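Local coordinates for protein deseasin MCP-01 (Pseudoalteromonas sp., PDB 3VV3) that degrades collagen as the catalytic domain of a bacterial serine protease of the subtilisin family, at residues 58-63 against 255-260; 68-71 against 77-80; 99-102 against 106-109; 151-156 against 183-188; 176-181 against 215-220. All coordinates share one frame; numbering follows the deposited sequence.

How the interactions relate
Interactions 1 and 3 touch, their centres about 9 Å apart: strand 254-258 and the loop carrying 58-63 both lie against helix 105-114, whose start forms half of interaction 3. Interactions 4 and 5, centres about 12 Å apart, also touch and share helix 180-191; along the chain their segments alternate. Interaction 2 sits at the surface, its nearest atoms about 6 Å from interaction 4 and about 13 Å from interaction 1. The chain begins interaction 1 at 58-63, passes through the other four, and closes it at 255-260. The result is one touching pair near the probable active site, another on helices beside the seven-stranded parallel sheet, and a separate calcium-bound loop.

Interaction 1 (58-63 against 255-260)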
loop_
_atom_site.group_PDB
_atom_site.type_symbol
_atom_site.label_atom_id
_atom_site.label_comp_id
_atom_site.label_asym_id
_atom_site.label_seq_id
_atom_site.Cartn_x
_atom_site.Cartn_y
_atom_site.Cartn_z
ATOM N N PRO A 58 -4.596 -11.222 -19.639
ATOM C CA PRO A 58 -4.228 -12.467 -20.324
ATOM C C PRO A 58 -3.737 -13.583 -19.392
ATOM O O PRO A 58 -3.869 -14.765 -19.739
ATOM C CB PRO A 58 -3.106 -12.019 -21.269
ATOM C CG PRO A 58 -3.434 -10.592 -21.574
ATOM C CD PRO A 58 -4.009 -10.033 -20.284
ATOM N N ASP A 59 -3.181 -13.233 -18.232
ATOM C CA ASP A 59 -2.712 -14.259 -17.308
ATOM C C ASP A 59 -3.720 -14.603 -16.200
ATOM O O ASP A 59 -3.403 -15.385 -15.306
ATOM C CB ASP A 59 -1.329 -13.913 -16.712
ATOM C CG ASP A 59 -0.435 -15.138 -16.579
ATOM O OD1 ASP A 59 -0.656 -16.110 -17.337
ATOM O OD2 ASP A 59 0.477 -15.142 -15.722
ATOM N N LEU A 60 -4.927 -14.035 -16.266
ATOM C CA LEU A 60 -5.996 -14.410 -15.324
ATOM C C LEU A 60 -7.248 -14.953 -16.011
ATOM O O LEU A 60 -8.006 -15.707 -15.401
ATOM C CB LEU A 60 -6.407 -13.218 -14.452
ATOM C CG LEU A 60 -5.373 -12.691 -13.459
ATOM C CD1 LEU A 60 -5.899 -11.437 -12.767
ATOM C CD2 LEU A 60 -5.012 -13.748 -12.441
ATOM N N ALA A 61 -7.463 -14.559 -17.265
ATOM C CA ALA A 61 -8.714 -14.845 -17.973
ATOM C C ALA A 61 -9.145 -16.308 -17.907
ATOM O O ALA A 61 -10.327 -16.610 -17.714
ATOM C CB ALA A 61 -8.626 -14.380 -19.430
ATOM N N ALA A 62 -8.193 -17.217 -18.079
ATOM C CA ALA A 62 -8.506 -18.640 -18.095
ATOM C C ALA A 62 -8.979 -19.136 -16.730
ATOM O O ALA A 62 -9.645 -20.174 -16.635
ATOM C CB ALA A 62 -7.301 -19.441 -18.564
ATOM N N ASN A 63 -8.624 -18.398 -15.678
ATOM C CA ASN A 63 -8.986 -18.773 -14.312
ATOM C C ASN A 63 -10.048 -17.862 -13.698
ATOM O O ASN A 63 -10.249 -17.859 -12.479
ATOM C CB ASN A 63 -7.745 -18.825 -13.408
ATOM C CG ASN A 63 -6.874 -20.036 -13.687
ATOM O OD1 ASN A 63 -7.328 -21.012 -14.285
ATOM N ND2 ASN A 63 -5.617 -19.983 -13.256
ATOM N N LEU A 255 5.940 -10.295 -6.951
ATOM C CA LEU A 255 5.550 -9.940 -8.306
ATOM C C LEU A 255 4.242 -10.637 -8.666
ATOM O O LEU A 255 4.090 -11.830 -8.426
ATOM C CB LEU A 255 6.638 -10.374 -9.289
ATOM C CG LEU A 255 6.351 -10.122 -10.773
ATOM C CD1 LEU A 255 6.343 -8.631 -11.079
ATOM C CD2 LEU A 255 7.367 -10.848 -11.644
ATOM N N SER A 256 3.310 -9.901 -9.262
ATOM C CA SER A 256 2.054 -10.500 -9.685
ATOM C C SER A 256 1.411 -9.670 -10.786
ATOM O O SER A 256 1.961 -8.656 -11.227
ATOM C CB SER A 256 1.102 -10.652 -8.489
ATOM O OG SER A 256 -0.020 -11.466 -8.819
ATOM N N THR A 257 0.247 -10.121 -11.233
ATOM C CA THR A 257 -0.539 -9.428 -12.243
ATOM C C THR A 257 -1.139 -8.116 -11.741
ATOM O O THR A 257 -1.635 -8.049 -10.613
ATOM C CB THR A 257 -1.722 -10.317 -12.674
ATOM O OG1 THR A 257 -2.376 -10.829 -11.503
ATOM C CG2 THR A 257 -1.233 -11.508 -13.501
ATOM N N VAL A 258 -1.121 -7.091 -12.592
ATOM C CA VAL A 258 -1.911 -5.874 -12.375
ATOM C C VAL A 258 -2.646 -5.502 -13.672
ATOM O O VAL A 258 -2.277 -5.970 -14.746
ATOM C CB VAL A 258 -1.064 -4.685 -11.873
ATOM C CG1 VAL A 258 -0.472 -4.991 -10.487
ATOM C CG2 VAL A 258 0.038 -4.348 -12.870
ATOM N N PRO A 259 -3.688 -4.665 -13.577
ATOM C CA PRO A 259 -4.486 -4.356 -14.771
ATOM C C PRO A 259 -3.687 -3.707 -15.904
ATOM O O PRO A 259 -2.574 -3.216 -15.703
ATOM C CB PRO A 259 -5.560 -3.401 -14.235
ATOM C CG PRO A 259 -5.688 -3.778 -12.777
ATOM C CD PRO A 259 -4.268 -4.068 -12.362
ATOM N N GLY A 260 -4.263 -3.716 -17.100
ATOM C CA GLY A 260 -3.558 -3.234 -18.274
ATOM C C GLY A 260 -2.478 -4.198 -18.738
ATOM O O GLY A 260 -1.421 -3.767 -19.203
#
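The side chain of T257 reaches across to D59 and L60, its methyl against one and its hydroxyl oxygen against the other. CG2 of T257 lies 4.0 Å from CB of D59, while OG1 of T257 is 3.8 Å from CD1 of L60, the isobutyl group passing it obliquely. The chi1 of T257, 48°, sets OG1 between the backbone N and the carbonyl carbon, a rotamer that points the methyl at D59 and leaves OG1 toward L60 and T107 O. The oxygen is not left among carbons alone, because it hydrogen-bonds to that carbonyl oxygen of T107, a residue whose side chain also touches L60. D59 gives this contact only its CB; its carboxylate is held by N119 and the backbone N of V123. Past L60 the chain makes a turn, with N63 N bonded to L60 O at 2.8 Å. Y263 packs on both D59 and T257 from the partner strand. All three touching residues are buried, yet their segments cover just 117 Å² of each other's surface, both sides summed. T257 belongs to the antiparallel pair 254-258 and 262-266, the hairpin that precedes helix 269-284 in this subtilisin-like fold.

Interaction 2 (68-71 against 77-80); sequences SGEI and DNDG. With CA (calcium ion), chain C; CA (calcium ion), chain F.
A pair of calcium sites is built around one shared carboxylate, that of E70, which faces the turn D77-G80. E70 OE2 binds the calcium ion of chain C at 2.3 Å, and E70 OE1 binds that of chain F at the same length; a bend at chi2 (-77°) brings the group between them. On the chain C ion, D77 OD1 and D79 OD1 each sit 2.4 Å from the metal, and the carboxylates of E70 and D79 stand nearly perpendicular, 85° apart. Beside the segments, G82 is a further partner of the D77 carboxylate and N67 of that of D79. The cation probably offsets the repulsion of these crowded oxygens. N81, Y83 and D86 complete this site; D74, I76 and D85 join the other, where I71 O is also a ligand. The amide of N78 reaches that second ion with the atom modelled as ND2, at 2.2 Å. This atom also lies 3.0 Å from I71 N, another donor, so the amide is probably turned over and the modelled hydrogen bond from ND2 to E70 OE1 is doubtful. A side chain on G69 would run into D79 CB. One water donates to G69 O and, weakly, to N78 O. The type I turn is closed by G80 N to D77 O, 3.0 Å. The spacing of D77, D79 and N81, followed by the carbonyl of Y83, resembles the DxDxDG calcium-binding loop of EF-hands.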
loop_
_atom_site.group_PDB
_atom_site.type_symbol
_atom_site.label_atom_id
_atom_site.label_comp_id
_atom_site.label_asym_id
_atom_site.label_seq_id
_atom_site.Cartn_x
_atom_site.Cartn_y
_atom_site.Cartn_z
ATOM N N SER A 68 -22.553 -20.012 -13.552
ATOM C CA SER A 68 -23.279 -20.950 -14.408
ATOM C C SER A 68 -24.766 -20.609 -14.466
ATOM O O SER A 68 -25.483 -21.077 -15.348
ATOM C CB SER A 68 -23.079 -22.386 -13.923
ATOM O OG SER A 68 -23.722 -22.589 -12.681
ATOM N N GLY A 69 -25.217 -19.772 -13.537
ATOM C CA GLY A 69 -26.630 -19.424 -13.449
ATOM C C GLY A 69 -27.001 -18.094 -14.083
ATOM O O GLY A 69 -28.161 -17.673 -14.012
ATOM N N GLU A 70 -26.024 -17.427 -14.690
ATOM C CA GLU A 70 -26.253 -16.148 -15.352
ATOM C C GLU A 70 -26.115 -16.217 -16.862
ATOM O O GLU A 70 -25.128 -16.745 -17.394
ATOM C CB GLU A 70 -25.286 -15.074 -14.825
ATOM C CG GLU A 70 -25.788 -14.312 -13.602
ATOM C CD GLU A 70 -26.828 -13.268 -13.950
ATOM O OE1 GLU A 70 -26.988 -12.975 -15.144
ATOM O OE2 GLU A 70 -27.472 -12.723 -13.042
ATOM N N ILE A 71 -27.114 -15.678 -17.551
ATOM C CA ILE A 71 -26.997 -15.385 -18.970
ATOM C C ILE A 71 -26.348 -14.018 -19.092
ATOM O O ILE A 71 -26.890 -13.028 -18.616
ATOM C CB ILE A 71 -28.382 -15.340 -19.641
ATOM C CG1 ILE A 71 -29.076 -16.696 -19.493
ATOM C CG2 ILE A 71 -28.251 -14.926 -21.094
ATOM C CD1 ILE A 71 -30.427 -16.781 -20.200
ATOM N N ASP A 77 -31.297 -10.619 -13.692
ATOM C CA ASP A 77 -30.681 -11.418 -12.631
ATOM C C ASP A 77 -31.201 -12.860 -12.720
ATOM O O ASP A 77 -32.080 -13.244 -11.951
ATOM C CB ASP A 77 -31.040 -10.785 -11.272
ATOM C CG ASP A 77 -30.576 -11.608 -10.078
ATOM O OD1 ASP A 77 -29.750 -12.521 -10.254
ATOM O OD2 ASP A 77 -31.065 -11.350 -8.956
ATOM N N ASN A 78 -30.649 -13.666 -13.637
ATOM C CA ASN A 78 -31.272 -14.965 -13.962
ATOM C C ASN A 78 -31.289 -15.945 -12.803
ATOM O O ASN A 78 -32.240 -16.718 -12.657
ATOM C CB ASN A 78 -30.631 -15.648 -15.177
ATOM C CG ASN A 78 -30.545 -14.743 -16.379
ATOM O OD1 ASN A 78 -31.484 -14.634 -17.191
ATOM N ND2 ASN A 78 -29.414 -14.088 -16.510
ATOM N N ASP A 79 -30.240 -15.917 -11.979
ATOM C CA ASP A 79 -30.149 -16.838 -10.852
ATOM C C ASP A 79 -30.791 -16.299 -9.577
ATOM O O ASP A 79 -30.814 -16.983 -8.556
ATOM C CB ASP A 79 -28.705 -17.323 -10.608
ATOM C CG ASP A 79 -27.721 -16.191 -10.382
ATOM O OD1 ASP A 79 -28.012 -15.064 -10.805
ATOM O OD2 ASP A 79 -26.642 -16.434 -9.794
ATOM N N GLY A 80 -31.331 -15.087 -9.646
ATOM C CA GLY A 80 -32.045 -14.513 -8.524
ATOM C C GLY A 80 -31.197 -14.337 -7.280
ATOM O O GLY A 80 -31.656 -14.578 -6.164
HETATM CA CA CA C . -27.390 -12.764 -10.784
HETATM CA CA CA F . -28.297 -12.208 -16.875
HETATM O O HOH W 1 -30.276 -19.348 -13.575
#

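Interaction 3 (99-102 against 106-109)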
loop_
_atom_site.group_PDB
_atom_site.type_symbol
_atom_site.label_atom_id
_atom_site.label_comp_id
_atom_site.label_asym_id
_atom_site.label_seq_id
_atom_site.Cartn_x
_atom_site.Cartn_y
_atom_site.Cartn_z
ATOM N N PRO A 99 -16.987 -7.155 -11.474
ATOM C CA PRO A 99 -15.950 -6.915 -10.467
ATOM C C PRO A 99 -14.667 -6.355 -11.065
ATOM O O PRO A 99 -13.654 -6.392 -10.376
ATOM C CB PRO A 99 -15.683 -8.325 -9.926
ATOM C CG PRO A 99 -15.852 -9.196 -11.151
ATOM C CD PRO A 99 -17.003 -8.559 -11.926
ATOM N N MET A 100 -14.701 -5.835 -12.293
ATOM C CA MET A 100 -13.477 -5.332 -12.925
ATOM C C MET A 100 -12.663 -4.438 -11.982
ATOM O O MET A 100 -13.181 -3.488 -11.381
ATOM C CB MET A 100 -13.784 -4.578 -14.228
ATOM C CG MET A 100 -12.562 -3.882 -14.829
ATOM S SD MET A 100 -11.257 -5.034 -15.309
ATOM C CE MET A 100 -12.111 -6.012 -16.536
ATOM N N ASP A 101 -11.378 -4.754 -11.876
ATOM C CA ASP A 101 -10.452 -3.999 -11.050
ATOM C C ASP A 101 -9.963 -2.747 -11.777
ATOM O O ASP A 101 -9.327 -2.836 -12.835
ATOM C CB ASP A 101 -9.263 -4.890 -10.720
ATOM C CG ASP A 101 -8.300 -4.254 -9.745
ATOM O OD1 ASP A 101 -8.635 -3.197 -9.157
ATOM O OD2 ASP A 101 -7.208 -4.840 -9.555
ATOM N N ASP A 102 -10.257 -1.586 -11.203
ATOM C CA ASP A 102 -9.789 -0.312 -11.751
ATOM C C ASP A 102 -8.775 0.336 -10.814
ATOM O O ASP A 102 -8.499 1.531 -10.925
ATOM C CB ASP A 102 -10.965 0.640 -12.003
ATOM C CG ASP A 102 -11.801 0.878 -10.759
ATOM O OD1 ASP A 102 -11.419 0.388 -9.676
ATOM O OD2 ASP A 102 -12.844 1.557 -10.866
ATOM N N GLY A 106 -6.567 -5.864 -6.168
ATOM C CA GLY A 106 -7.299 -7.120 -6.231
ATOM C C GLY A 106 -6.768 -8.041 -7.308
ATOM O O GLY A 106 -6.799 -9.265 -7.169
ATOM N N THR A 107 -6.284 -7.452 -8.394
ATOM C CA THR A 107 -5.721 -8.238 -9.487
ATOM C C THR A 107 -4.391 -8.839 -9.066
ATOM O O THR A 107 -4.056 -9.971 -9.429
ATOM C CB THR A 107 -5.546 -7.373 -10.734
ATOM O OG1 THR A 107 -6.834 -6.906 -11.149
ATOM C CG2 THR A 107 -4.894 -8.171 -11.883
ATOM N N HIS A 108 -3.642 -8.076 -8.278
ATOM C CA HIS A 108 -2.359 -8.543 -7.771
ATOM C C HIS A 108 -2.544 -9.772 -6.876
ATOM O O HIS A 108 -1.881 -10.801 -7.073
ATOM C CB HIS A 108 -1.636 -7.408 -7.031
ATOM C CG HIS A 108 -0.173 -7.660 -6.832
ATOM N ND1 HIS A 108 0.314 -8.417 -5.788
ATOM C CD2 HIS A 108 0.905 -7.258 -7.548
ATOM C CE1 HIS A 108 1.634 -8.472 -5.868
ATOM N NE2 HIS A 108 2.017 -7.778 -6.926
ATOM N N VAL A 109 -3.450 -9.688 -5.904
ATOM C CA VAL A 109 -3.674 -10.830 -5.027
ATOM C C VAL A 109 -4.243 -12.009 -5.826
ATOM O O VAL A 109 -3.895 -13.161 -5.569
ATOM C CB VAL A 109 -4.548 -10.491 -3.784
ATOM C CG1 VAL A 109 -3.946 -9.319 -3.013
ATOM C CG2 VAL A 109 -5.968 -10.175 -4.176
#
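The start of helix 105-114 carries the histidine motif of subtilases, HGTHV, and the loop just before it grips this motif through D101. The carboxylate oxygen OD2 of D101 accepts two hydrogen bonds from T107. The hydroxyl OG1 of T107 comes at 2.6 Å along the anti lone pair of OD2, away from OD1, and the backbone N of T107 follows at 3.0 Å from OD2, from above the carboxylate plane. With chi1 at -174°, D101 extends its carboxylate to the helix, where the N-terminal dipole would favour the negative charge. The other oxygen, OD1, takes bonds from T51 OG1 and from the backbone N of E103 and G104; these bonds fix the turn just before H105, probably the histidine of the catalytic triad. With a leucine in place of D101, T107 N and OG1, and the three donors to OD1, would probably lose their acceptor. T107 OG1 itself also accepts from D54 N, so one hydroxyl joins two loops, while G106 N stays 3.6 Å from OD2 of D101, without a hydrogen bond.

Interaction 4 (151-156 against 183-188)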
loop_
_atom_site.group_PDB
_atom_site.type_symbol
_atom_site.label_atom_id
_atom_site.label_comp_id
_atom_site.label_asym_id
_atom_site.label_seq_id
_atom_site.Cartn_x
_atom_site.Cartn_y
_atom_site.Cartn_z
ATOM N N LYS A 151 -21.504 -6.997 2.282
ATOM C CA LYS A 151 -22.215 -7.354 1.061
ATOM C C LYS A 151 -21.422 -8.395 0.274
ATOM O O LYS A 151 -21.998 -9.327 -0.284
ATOM C CB LYS A 151 -22.494 -6.126 0.188
ATOM C CG LYS A 151 -23.551 -5.199 0.759
ATOM C CD LYS A 151 -23.688 -3.912 -0.064
ATOM C CE LYS A 151 -24.387 -4.142 -1.390
ATOM N NZ LYS A 151 -24.573 -2.839 -2.118
ATOM N N CYS A 152 -20.104 -8.233 0.233
ATOM C CA CYS A 152 -19.236 -9.192 -0.453
ATOM C C CYS A 152 -19.275 -10.566 0.194
ATOM O O CYS A 152 -19.422 -11.579 -0.490
ATOM C CB CYS A 152 -17.791 -8.683 -0.496
ATOM S SG CYS A 152 -17.545 -7.367 -1.715
ATOM N N ILE A 153 -19.123 -10.605 1.511
ATOM C CA ILE A 153 -19.150 -11.884 2.217
ATOM C C ILE A 153 -20.495 -12.587 2.024
ATOM O O ILE A 153 -20.538 -13.767 1.686
ATOM C CB ILE A 153 -18.808 -11.720 3.713
ATOM C CG1 ILE A 153 -17.402 -11.129 3.856
ATOM C CG2 ILE A 153 -18.921 -13.065 4.441
ATOM C CD1 ILE A 153 -17.098 -10.554 5.228
ATOM N N ASP A 154 -21.584 -11.848 2.202
ATOM C CA ASP A 154 -22.916 -12.404 1.978
ATOM C C ASP A 154 -23.065 -12.947 0.552
ATOM O O ASP A 154 -23.672 -14.002 0.339
ATOM C CB ASP A 154 -23.994 -11.345 2.236
ATOM C CG ASP A 154 -24.135 -10.982 3.711
ATOM O OD1 ASP A 154 -23.496 -11.620 4.576
ATOM O OD2 ASP A 154 -24.908 -10.040 4.001
ATOM N N TYR A 155 -22.529 -12.220 -0.425
ATOM C CA TYR A 155 -22.617 -12.652 -1.826
ATOM C C TYR A 155 -21.908 -13.982 -2.028
ATOM O O TYR A 155 -22.446 -14.901 -2.652
ATOM C CB TYR A 155 -22.003 -11.597 -2.755
ATOM C CG TYR A 155 -21.837 -12.017 -4.204
ATOM C CD1 TYR A 155 -22.920 -12.010 -5.079
ATOM C CD2 TYR A 155 -20.585 -12.366 -4.714
ATOM C CE1 TYR A 155 -22.774 -12.380 -6.414
ATOM C CE2 TYR A 155 -20.430 -12.733 -6.058
ATOM C CZ TYR A 155 -21.531 -12.734 -6.895
ATOM O OH TYR A 155 -21.390 -13.082 -8.219
ATOM N N MET A 156 -20.697 -14.077 -1.494
ATOM C CA MET A 156 -19.901 -15.294 -1.615
ATOM C C MET A 156 -20.575 -16.465 -0.906
ATOM O O MET A 156 -20.586 -17.593 -1.415
ATOM C CB MET A 156 -18.490 -15.060 -1.042
ATOM C CG MET A 156 -17.698 -13.967 -1.769
ATOM S SD MET A 156 -17.140 -14.489 -3.410
ATOM C CE MET A 156 -16.249 -13.019 -3.925
ATOM N N ALA A 183 -18.637 -9.620 12.190
ATOM C CA ALA A 183 -18.474 -10.890 12.900
ATOM C C ALA A 183 -19.574 -11.876 12.489
ATOM O O ALA A 183 -19.317 -13.063 12.260
ATOM C CB ALA A 183 -18.500 -10.663 14.400
ATOM N N ASP A 184 -20.804 -11.377 12.413
ATOM C CA ASP A 184 -21.954 -12.217 12.088
ATOM C C ASP A 184 -21.894 -12.727 10.649
ATOM O O ASP A 184 -22.286 -13.861 10.372
ATOM C CB ASP A 184 -23.259 -11.449 12.301
ATOM C CG ASP A 184 -23.606 -11.255 13.770
ATOM O OD1 ASP A 184 -22.913 -11.808 14.650
ATOM O OD2 ASP A 184 -24.588 -10.533 14.041
ATOM N N ALA A 185 -21.421 -11.883 9.734
ATOM C CA ALA A 185 -21.282 -12.291 8.345
ATOM C C ALA A 185 -20.244 -13.407 8.254
ATOM O O ALA A 185 -20.410 -14.378 7.501
ATOM C CB ALA A 185 -20.879 -11.109 7.480
ATOM N N ILE A 186 -19.176 -13.272 9.037
ATOM C CA ILE A 186 -18.123 -14.269 9.050
ATOM C C ILE A 186 -18.629 -15.566 9.673
ATOM O O ILE A 186 -18.308 -16.655 9.201
ATOM C CB ILE A 186 -16.865 -13.756 9.776
ATOM C CG1 ILE A 186 -16.284 -12.570 9.005
ATOM C CG2 ILE A 186 -15.832 -14.878 9.929
ATOM C CD1 ILE A 186 -15.175 -11.817 9.753
ATOM N N THR A 187 -19.434 -15.444 10.723
ATOM C CA THR A 187 -20.058 -16.615 11.321
ATOM C C THR A 187 -20.913 -17.363 10.304
ATOM O O THR A 187 -20.894 -18.595 10.256
ATOM C CB THR A 187 -20.885 -16.241 12.557
ATOM O OG1 THR A 187 -20.003 -15.779 13.585
ATOM C CG2 THR A 187 -21.673 -17.453 13.063
ATOM N N ALA A 188 -21.634 -16.623 9.466
ATOM C CA ALA A 188 -22.452 -17.258 8.441
ATOM C C ALA A 188 -21.574 -17.985 7.434
ATOM O O ALA A 188 -21.933 -19.060 6.951
ATOM C CB ALA A 188 -23.344 -16.246 7.731
HETATM O O HOH W 2 -22.431 -14.080 5.131
#
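I153 projects from helix 146-161 with its CB directed at helix 180-191, and its two branches divide there. The short branch, CG2, lies anti to the backbone N and ends over the backbone of A185, 3.6 Å from A185 O and 4.1 Å from A185 CB. The longer one runs through CG1 to CD1, which meets CG1 of I186 at 4.4 Å, a looser touch. The axes of the two helical segments pass 9.4 Å apart and are nearly parallel, at 14°, as expected of two helices that each link parallel strands in this alpha/beta fold: helix 146-161 leads into strand 166-171, and helix 180-191 into strand 195-199. One residue on, D154, on the solvent-exposed side, continues the contact. Its OD1 lies 3.9 Å from A185 CB and accepts from a water at 2.7 Å, and the same water donates to A185 O. Toward the sheet, I153 also packs on I49, and the neighbouring C152 is joined to C135 of strand 131-136 by a disulfide.

Interaction 5 (176-181 against 215-220)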
loop_
_atom_site.group_PDB
_atom_site.type_symbol
_atom_site.label_atom_id
_atom_site.label_comp_id
_atom_site.label_asym_id
_atom_site.label_seq_id
_atom_site.Cartn_x
_atom_site.Cartn_y
_atom_site.Cartn_z
ATOM N N GLY A 176 -10.515 -0.274 10.955
ATOM C CA GLY A 176 -11.658 -0.088 11.830
ATOM C C GLY A 176 -11.588 -0.932 13.082
ATOM O O GLY A 176 -10.597 -1.615 13.345
ATOM N N GLY A 177 -12.654 -0.866 13.872
ATOM C CA GLY A 177 -12.714 -1.634 15.094
ATOM C C GLY A 177 -13.691 -2.772 14.934
ATOM O O GLY A 177 -14.185 -3.034 13.837
ATOM N N PHE A 178 -13.971 -3.446 16.041
ATOM C CA PHE A 178 -14.898 -4.565 16.037
ATOM C C PHE A 178 -16.285 -4.182 15.519
ATOM O O PHE A 178 -16.875 -3.190 15.958
ATOM C CB PHE A 178 -15.016 -5.135 17.449
ATOM C CG PHE A 178 -15.881 -6.348 17.535
ATOM C CD1 PHE A 178 -17.255 -6.225 17.673
ATOM C CD2 PHE A 178 -15.324 -7.619 17.475
ATOM C CE1 PHE A 178 -18.060 -7.341 17.744
ATOM C CE2 PHE A 178 -16.127 -8.746 17.548
ATOM C CZ PHE A 178 -17.499 -8.603 17.682
ATOM N N SER A 179 -16.795 -4.978 14.580
ATOM C CA SER A 179 -18.164 -4.844 14.091
ATOM C C SER A 179 -18.911 -6.149 14.311
ATOM O O SER A 179 -18.491 -7.197 13.830
ATOM C CB SER A 179 -18.175 -4.504 12.596
ATOM O OG SER A 179 -19.441 -4.797 12.021
ATOM N N GLN A 180 -20.028 -6.087 15.027
ATOM C CA GLN A 180 -20.838 -7.274 15.236
ATOM C C GLN A 180 -21.436 -7.759 13.921
ATOM O O GLN A 180 -21.601 -8.965 13.711
ATOM C CB GLN A 180 -21.957 -7.007 16.249
ATOM C CG GLN A 180 -22.657 -8.280 16.696
ATOM C CD GLN A 180 -21.703 -9.248 17.373
ATOM O OE1 GLN A 180 -21.115 -8.936 18.408
ATOM N NE2 GLN A 180 -21.554 -10.437 16.796
ATOM N N ALA A 181 -21.795 -6.820 13.048
ATOM C CA ALA A 181 -22.353 -7.171 11.747
ATOM C C ALA A 181 -21.334 -7.949 10.924
ATOM O O ALA A 181 -21.682 -8.924 10.256
ATOM C CB ALA A 181 -22.815 -5.922 10.991
ATOM N N SER A 215 -8.591 -9.432 10.913
ATOM C CA SER A 215 -7.748 -10.559 11.332
ATOM C C SER A 215 -7.921 -10.936 12.809
ATOM O O SER A 215 -7.763 -12.101 13.162
ATOM C CB SER A 215 -6.275 -10.332 10.989
ATOM O OG SER A 215 -5.786 -9.175 11.619
ATOM N N ASN A 216 -8.268 -9.971 13.662
ATOM C CA ASN A 216 -8.470 -10.261 15.086
ATOM C C ASN A 216 -9.825 -10.888 15.443
ATOM O O ASN A 216 -10.039 -11.255 16.603
ATOM C CB ASN A 216 -8.221 -9.020 15.968
ATOM C CG ASN A 216 -6.778 -8.904 16.443
ATOM O OD1 ASN A 216 -5.868 -8.667 15.652
ATOM N ND2 ASN A 216 -6.564 -9.070 17.748
ATOM N N TYR A 217 -10.745 -11.011 14.486
ATOM C CA TYR A 217 -12.006 -11.687 14.801
ATOM C C TYR A 217 -11.683 -13.088 15.300
ATOM O O TYR A 217 -10.844 -13.771 14.718
ATOM C CB TYR A 217 -12.959 -11.735 13.603
ATOM C CG TYR A 217 -13.641 -10.409 13.380
ATOM C CD1 TYR A 217 -14.482 -9.875 14.356
ATOM C CD2 TYR A 217 -13.434 -9.682 12.213
ATOM C CE1 TYR A 217 -15.097 -8.647 14.177
ATOM C CE2 TYR A 217 -14.047 -8.455 12.019
ATOM C CZ TYR A 217 -14.881 -7.943 13.008
ATOM O OH TYR A 217 -15.490 -6.723 12.830
ATOM N N GLU A 218 -12.332 -13.502 16.387
ATOM C CA GLU A 218 -12.029 -14.790 17.017
ATOM C C GLU A 218 -12.769 -15.977 16.385
ATOM O O GLU A 218 -12.622 -17.132 16.813
ATOM C CB GLU A 218 -12.309 -14.709 18.515
ATOM C CG GLU A 218 -11.354 -13.776 19.257
ATOM C CD GLU A 218 -11.743 -13.591 20.708
ATOM O OE1 GLU A 218 -12.781 -14.150 21.121
ATOM O OE2 GLU A 218 -11.016 -12.886 21.437
ATOM N N ASN A 219 -13.552 -15.690 15.351
ATOM C CA ASN A 219 -14.228 -16.727 14.587
ATOM C C ASN A 219 -13.256 -17.851 14.222
ATOM O O ASN A 219 -12.140 -17.599 13.762
ATOM C CB ASN A 219 -14.848 -16.119 13.324
ATOM C CG ASN A 219 -15.908 -15.068 13.634
ATOM O OD1 ASN A 219 -17.080 -15.252 13.303
ATOM N ND2 ASN A 219 -15.509 -13.974 14.268
ATOM N N ASP A 220 -13.665 -19.098 14.432
ATOM C CA ASP A 220 -12.761 -20.222 14.181
ATOM C C ASP A 220 -12.301 -20.366 12.723
ATOM O O ASP A 220 -11.238 -20.936 12.464
ATOM C CB ASP A 220 -13.370 -21.538 14.664
ATOM C CG ASP A 220 -13.373 -21.664 16.177
ATOM O OD1 ASP A 220 -12.447 -21.129 16.829
ATOM O OD2 ASP A 220 -14.298 -22.312 16.712
HETATM O O HOH W 3 -14.244 -4.711 11.578
#
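Y217 and F178 form an offset edge-to-face pair, the edge of the tyrosine turned to the face of the phenylalanine. The ring centroids lie 5.3 Å apart and the planes stand at 60°. Y217 CE1 makes the nearest approach, 3.5 Å from F178 CD2, and is as close to CE2 of that ring. F178 reaches this position with CG anti to its own backbone N (chi1 -176°), swung beside the tyrosine. Beyond the rings, the phenol oxygen is gripped by backbone and solvent: S179 N donates to Y217 OH at 2.8 Å with an angle of 155°, coming in at the edge of the tyrosine, in its plane. A water joins Y217 OH, at 2.7 Å, to the carbonyl oxygen of G177. Putting a phenylalanine in place of Y217 would probably leave the S179 amide and this water without their shared oxygen. S179 is the N-cap of helix 180-191, its OG accepting a hydrogen bond from the backbone N of L182. Y217 also packs on L182 and I186 of that helix and meets the ring of Y213, while S179 and A181 touch T146 and I150 of helix 146-161; segment 215-220 lies in the loop leading to strand 222-228.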